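Local coordinates for leucyl-tRNA synthetase (Giardia intestinalis, PDB 3PZ6), which probably attaches leucine to its cognate tRNA at the expense of ATP, this chain being the CP1 editing domain, associated with aminoacyl-tRNA deacylation, at residues 16-21 with 155-160. The protein carries 2 engineered substitutions. Numbering follows the deposited sequence.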
# COMPACT_ATOMS: atom_id res chain seq x y z
N LEU A 16 -3.47 -1.33 -5.28
CA LEU A 16 -2.34 -2.20 -5.03
C LEU A 16 -2.67 -3.59 -5.56
O LEU A 16 -3.49 -4.31 -4.98
CB LEU A 16 -2.02 -2.24 -3.54
CG LEU A 16 -1.75 -0.92 -2.82
CD1 LEU A 16 -1.69 -1.15 -1.32
CD2 LEU A 16 -0.46 -0.27 -3.31
N GLU A 17 -2.04 -3.96 -6.67
CA GLU A 17 -2.37 -5.21 -7.35
C GLU A 17 -1.79 -6.41 -6.62
O GLU A 17 -0.57 -6.52 -6.47
CB GLU A 17 -1.91 -5.19 -8.81
CG GLU A 17 -2.55 -6.28 -9.67
CD GLU A 17 -1.95 -6.40 -11.07
OE1 GLU A 17 -1.88 -7.54 -11.59
OE2 GLU A 17 -1.56 -5.36 -11.65
N LEU A 18 -2.66 -7.30 -6.18
CA LEU A 18 -2.23 -8.57 -5.62
C LEU A 18 -1.63 -9.39 -6.75
O LEU A 18 -2.32 -9.77 -7.69
CB LEU A 18 -3.40 -9.30 -4.97
CG LEU A 18 -3.08 -10.56 -4.17
CD1 LEU A 18 -2.25 -10.24 -2.94
CD2 LEU A 18 -4.37 -11.26 -3.77
N ILE A 19 -0.32 -9.61 -6.66
CA ILE A 19 0.44 -10.30 -7.69
C ILE A 19 -0.07 -11.72 -7.92
O ILE A 19 -0.24 -12.49 -6.98
CB ILE A 19 1.95 -10.31 -7.35
CG1 ILE A 19 2.46 -8.87 -7.26
CG2 ILE A 19 2.73 -11.10 -8.39
CD1 ILE A 19 3.87 -8.74 -6.74
N ASN A 20 -0.33 -12.05 -9.18
CA ASN A 20 -0.73 -13.39 -9.55
C ASN A 20 0.49 -14.15 -10.05
O ASN A 20 0.97 -13.92 -11.16
CB ASN A 20 -1.84 -13.35 -10.60
CG ASN A 20 -2.66 -14.63 -10.65
OD1 ASN A 20 -2.13 -15.73 -10.54
ND2 ASN A 20 -3.97 -14.47 -10.81
N TYR A 21 0.98 -15.06 -9.21
CA TYR A 21 2.18 -15.81 -9.52
C TYR A 21 1.93 -16.94 -10.52
O TYR A 21 2.87 -17.45 -11.13
CB TYR A 21 2.84 -16.33 -8.24
CG TYR A 21 3.45 -15.22 -7.41
CD1 TYR A 21 4.74 -14.76 -7.67
CD2 TYR A 21 2.73 -14.60 -6.39
CE1 TYR A 21 5.30 -13.74 -6.93
CE2 TYR A 21 3.28 -13.57 -5.64
CZ TYR A 21 4.57 -13.15 -5.92
OH TYR A 21 5.15 -12.14 -5.19
N ALA A 155 1.16 -10.84 2.18
CA ALA A 155 0.97 -10.97 0.74
C ALA A 155 1.86 -9.97 0.02
O ALA A 155 2.40 -9.05 0.65
CB ALA A 155 -0.48 -10.73 0.38
N THR A 156 2.03 -10.14 -1.29
CA THR A 156 2.82 -9.21 -2.07
C THR A 156 1.96 -8.50 -3.10
O THR A 156 1.11 -9.12 -3.75
CB THR A 156 4.00 -9.88 -2.82
OG1 THR A 156 3.49 -10.86 -3.71
CG2 THR A 156 4.94 -10.54 -1.86
N VAL A 157 2.18 -7.20 -3.23
CA VAL A 157 1.46 -6.41 -4.20
C VAL A 157 2.40 -5.64 -5.11
O VAL A 157 3.58 -5.44 -4.79
CB VAL A 157 0.38 -5.47 -3.53
CG1 VAL A 157 -0.75 -6.30 -2.89
CG2 VAL A 157 1.01 -4.51 -2.50
N ARG A 158 1.89 -5.25 -6.28
CA ARG A 158 2.61 -4.38 -7.19
C ARG A 158 2.12 -2.99 -6.84
O ARG A 158 0.94 -2.69 -6.97
CB ARG A 158 2.25 -4.72 -8.64
CG ARG A 158 3.34 -4.40 -9.68
CD ARG A 158 4.06 -5.67 -10.19
NE ARG A 158 3.15 -6.59 -10.88
CZ ARG A 158 3.40 -7.87 -11.16
NH1 ARG A 158 4.55 -8.43 -10.82
NH2 ARG A 158 2.47 -8.59 -11.78
N ALA A 159 3.02 -2.14 -6.34
CA ALA A 159 2.64 -0.79 -5.94
C ALA A 159 2.90 0.21 -7.06
O ALA A 159 4.01 0.33 -7.56
CB ALA A 159 3.37 -0.37 -4.68
N PRO A 160 1.86 0.96 -7.44
CA PRO A 160 2.04 1.95 -8.49
C PRO A 160 3.09 3.00 -8.12
O PRO A 160 3.20 3.38 -6.95
CB PRO A 160 0.65 2.59 -8.61
CG PRO A 160 -0.03 2.27 -7.35
CD PRO A 160 0.49 0.97 -6.90
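Tyr21 and Thr156 meet through their hydroxyls. Tyr21 OH lies 2.6 Å from Thr156 OG1 in a hydrogen bond between the two hydroxyls. OG1 sits at the ring edge, in its plane, and the two side chains cross at about a right angle. A chi1 of 60° sets OG1 between the backbone N and carbonyl carbon of Thr156, the position from which it meets the Tyr21 hydroxyl. Ile19 lies beside this pair, with its CD1 3.7 Å from Thr156 OG1. Its CG2 lies over one face of the Tyr21 ring, toward the rim. Its CG1 lies over the centre of one face of the Arg158 guanidinium, 4.1 Å from CZ. The Arg158 chain reaches Ile19 by bending at chi2 and chi3. Glu17 OE1 is 4.5 Å from Arg158 NH2, too far for a salt bridge.

The backbones form an antiparallel pair in the mixed sheet of the CP1 domain, where strand 156-158 links strands 10-18 and 167-171. Glu17 and Arg158 are the hydrogen-bonded pair, with Arg158 N to Glu17 O at 2.8 Å. Ile19 N bonds Thr156 O, which also accepts from Asn63 ND2.

On the sheet face of Leu18 and Val157, Leu18 CD1 packs 3.8 Å from Ala155 CB. At the other end Leu16 CD2 touches Pro160 CD at 3.9 Å.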